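Long-range contact in protein CT_858 (Chlamydia trachomatis, PDB 3DPM), which probably acts as a serine-type endopeptidase, combining a PDZ-like domain with a domain of peptidase family S41: residues L86-Q91 / V180-R185. Sequence-based numbering, arbitrary orientation.
Sequences LPYTVQ and VRVKWR
Leu-86 and Trp-184 join two strands of the PDZ-like domain in a contact made by side chains, an example of side chains bridging two neighbouring strands of an antiparallel sheet where their backbones, within these segments, are not bonded to each other. The strands 83-92 and 177-187 belong to the same sheet, yet within 86-91 and 180-185 apolar packing, a CH-pi contact and a proline set against a guanidinium face do the work. Leu-86 stands at the centre. With CG beside its own backbone N (chi1 -81°) and an extended second torsion, its isobutyl group reaches across the indole roughly at a right angle. CD1 rests over the six-membered ring, 3.7 Å from its centroid and almost on the ring normal, while CG lies 3.6 Å from CE3 of Trp-184. The other methyl, CD2, lies 3.3 Å from O of Lys-183, and both methyls touch CG2 of Val-182. Trp-184 and Val-182 both also touch Thr-166 of the adjacent strand 165-171.

At Pro-87 the chain bends in an inverse gamma turn, closed by the bond from Tyr-88 N to Leu-86 O, and strand 83-92 then runs on beside 98-103. The turn brings the proline ring against Arg-185, whose chain is bent at chi2 (54°) and folds back. The two side chains cross at about a right angle, CD of Pro-87 lying over one face of the guanidinium, toward its rim, 3.4 Å from NE of Arg-185. NH1 of the same group lies very close to O of Lys-183, a bent pair whose shortness makes its detail doubtful. Farther along the strand, Tyr-88 meets Val-182 from the opposite direction, its OH 4.0 Å from CG1 of Val-182.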
loop_
_atom_site.group_PDB
_atom_site.type_symbol
_atom_site.label_atom_id
_atom_site.label_comp_id
_atom_site.label_asym_id
_atom_site.label_seq_id
_atom_site.Cartn_x
_atom_site.Cartn_y
_atom_site.Cartn_z
ATOM N N LEU A 86 29.185 -6.260 11.410
ATOM C CA LEU A 86 30.651 -6.303 11.438
ATOM C C LEU A 86 31.080 -5.891 10.025
ATOM O O LEU A 86 30.602 -6.438 9.032
ATOM C CB LEU A 86 31.171 -7.697 11.799
ATOM C CG LEU A 86 31.159 -7.983 13.304
ATOM C CD1 LEU A 86 31.620 -9.396 13.578
ATOM C CD2 LEU A 86 32.056 -6.989 14.008
ATOM N N PRO A 87 31.974 -4.897 9.923
ATOM C CA PRO A 87 32.495 -4.345 8.665
ATOM C C PRO A 87 33.365 -5.244 7.785
ATOM O O PRO A 87 34.466 -4.855 7.407
ATOM C CB PRO A 87 33.254 -3.114 9.138
ATOM C CG PRO A 87 33.835 -3.597 10.443
ATOM C CD PRO A 87 32.655 -4.286 11.083
ATOM N N TYR A 88 32.873 -6.427 7.439
ATOM C CA TYR A 88 33.651 -7.340 6.609
ATOM C C TYR A 88 32.780 -8.024 5.563
ATOM O O TYR A 88 31.573 -8.178 5.755
ATOM C CB TYR A 88 34.329 -8.402 7.484
ATOM C CG TYR A 88 35.147 -7.816 8.613
ATOM C CD1 TYR A 88 34.712 -7.892 9.933
ATOM C CD2 TYR A 88 36.332 -7.138 8.351
ATOM C CE1 TYR A 88 35.441 -7.300 10.968
ATOM C CE2 TYR A 88 37.064 -6.542 9.368
ATOM C CZ TYR A 88 36.616 -6.624 10.674
ATOM O OH TYR A 88 37.344 -6.016 11.678
ATOM N N THR A 89 33.396 -8.406 4.447
ATOM C CA THR A 89 32.699 -9.110 3.382
ATOM C C THR A 89 33.566 -10.319 3.061
ATOM O O THR A 89 34.787 -10.209 2.948
ATOM C CB THR A 89 32.550 -8.261 2.101
ATOM O OG1 THR A 89 31.976 -6.990 2.421
ATOM C CG2 THR A 89 31.642 -8.970 1.107
ATOM N N VAL A 90 32.933 -11.471 2.914
ATOM C CA VAL A 90 33.658 -12.699 2.641
ATOM C C VAL A 90 33.125 -13.413 1.405
ATOM O O VAL A 90 31.948 -13.284 1.068
ATOM C CB VAL A 90 33.552 -13.651 3.853
ATOM C CG1 VAL A 90 34.184 -14.983 3.535
ATOM C CG2 VAL A 90 34.230 -13.018 5.059
ATOM N N GLN A 91 33.999 -14.155 0.727
ATOM C CA GLN A 91 33.590 -14.914 -0.449
ATOM C C GLN A 91 34.109 -16.350 -0.338
ATOM O O GLN A 91 35.274 -16.579 -0.006
ATOM C CB GLN A 91 34.107 -14.253 -1.730
ATOM C CG GLN A 91 33.439 -14.779 -2.994
ATOM C CD GLN A 91 33.956 -14.116 -4.271
ATOM O OE1 GLN A 91 33.472 -14.401 -5.374
ATOM N NE2 GLN A 91 34.940 -13.233 -4.129
ATOM N N VAL A 180 41.532 -12.650 16.255
ATOM C CA VAL A 180 41.288 -11.219 16.332
ATOM C C VAL A 180 40.030 -10.882 17.096
ATOM O O VAL A 180 38.952 -11.316 16.735
ATOM C CB VAL A 180 41.201 -10.605 14.920
ATOM C CG1 VAL A 180 40.942 -9.109 15.012
ATOM C CG2 VAL A 180 42.494 -10.868 14.169
ATOM N N ARG A 181 40.167 -10.111 18.165
ATOM C CA ARG A 181 38.996 -9.727 18.940
ATOM C C ARG A 181 38.359 -8.522 18.252
ATOM O O ARG A 181 39.044 -7.576 17.895
ATOM C CB ARG A 181 39.384 -9.374 20.382
ATOM C CG ARG A 181 38.878 -10.365 21.434
ATOM C CD ARG A 181 39.648 -11.677 21.397
ATOM N NE ARG A 181 38.984 -12.738 22.157
ATOM C CZ ARG A 181 39.471 -13.969 22.306
ATOM N NH1 ARG A 181 40.632 -14.298 21.753
ATOM N NH2 ARG A 181 38.789 -14.878 22.990
ATOM N N VAL A 182 37.053 -8.583 18.022
ATOM C CA VAL A 182 36.341 -7.480 17.382
ATOM C C VAL A 182 35.084 -7.180 18.178
ATOM O O VAL A 182 34.732 -7.919 19.097
ATOM C CB VAL A 182 35.937 -7.808 15.922
ATOM C CG1 VAL A 182 37.178 -8.055 15.082
ATOM C CG2 VAL A 182 35.033 -9.013 15.890
ATOM N N LYS A 183 34.405 -6.100 17.820
ATOM C CA LYS A 183 33.199 -5.711 18.532
ATOM C C LYS A 183 32.058 -5.462 17.567
ATOM O O LYS A 183 32.236 -4.828 16.533
ATOM C CB LYS A 183 33.461 -4.448 19.349
ATOM C CG LYS A 183 32.470 -4.237 20.474
ATOM C CD LYS A 183 32.958 -3.149 21.399
ATOM C CE LYS A 183 32.249 -3.198 22.743
ATOM N NZ LYS A 183 32.848 -2.215 23.685
ATOM N N TRP A 184 30.882 -5.974 17.901
ATOM C CA TRP A 184 29.732 -5.779 17.037
ATOM C C TRP A 184 29.237 -4.338 17.063
ATOM O O TRP A 184 29.104 -3.741 18.133
ATOM C CB TRP A 184 28.567 -6.679 17.465
ATOM C CG TRP A 184 28.714 -8.120 17.147
ATOM C CD1 TRP A 184 29.149 -9.111 17.981
ATOM C CD2 TRP A 184 28.388 -8.754 15.904
ATOM N NE1 TRP A 184 29.110 -10.327 17.336
ATOM C CE2 TRP A 184 28.649 -10.137 16.058
ATOM C CE3 TRP A 184 27.897 -8.290 14.673
ATOM C CZ2 TRP A 184 28.436 -11.059 15.026
ATOM C CZ3 TRP A 184 27.685 -9.207 13.650
ATOM C CH2 TRP A 184 27.956 -10.577 13.834
ATOM N N ARG A 185 28.988 -3.774 15.885
ATOM C CA ARG A 185 28.419 -2.431 15.806
ATOM C C ARG A 185 26.992 -2.811 16.173
ATOM O O ARG A 185 26.279 -3.400 15.372
ATOM C CB ARG A 185 28.472 -1.883 14.373
ATOM C CG ARG A 185 29.851 -1.387 13.898
ATOM C CD ARG A 185 30.945 -2.442 14.064
ATOM N NE ARG A 185 32.248 -2.006 13.559
ATOM C CZ ARG A 185 33.408 -2.321 14.134
ATOM N NH1 ARG A 185 33.421 -3.066 15.234
ATOM N NH2 ARG A 185 34.557 -1.905 13.608
#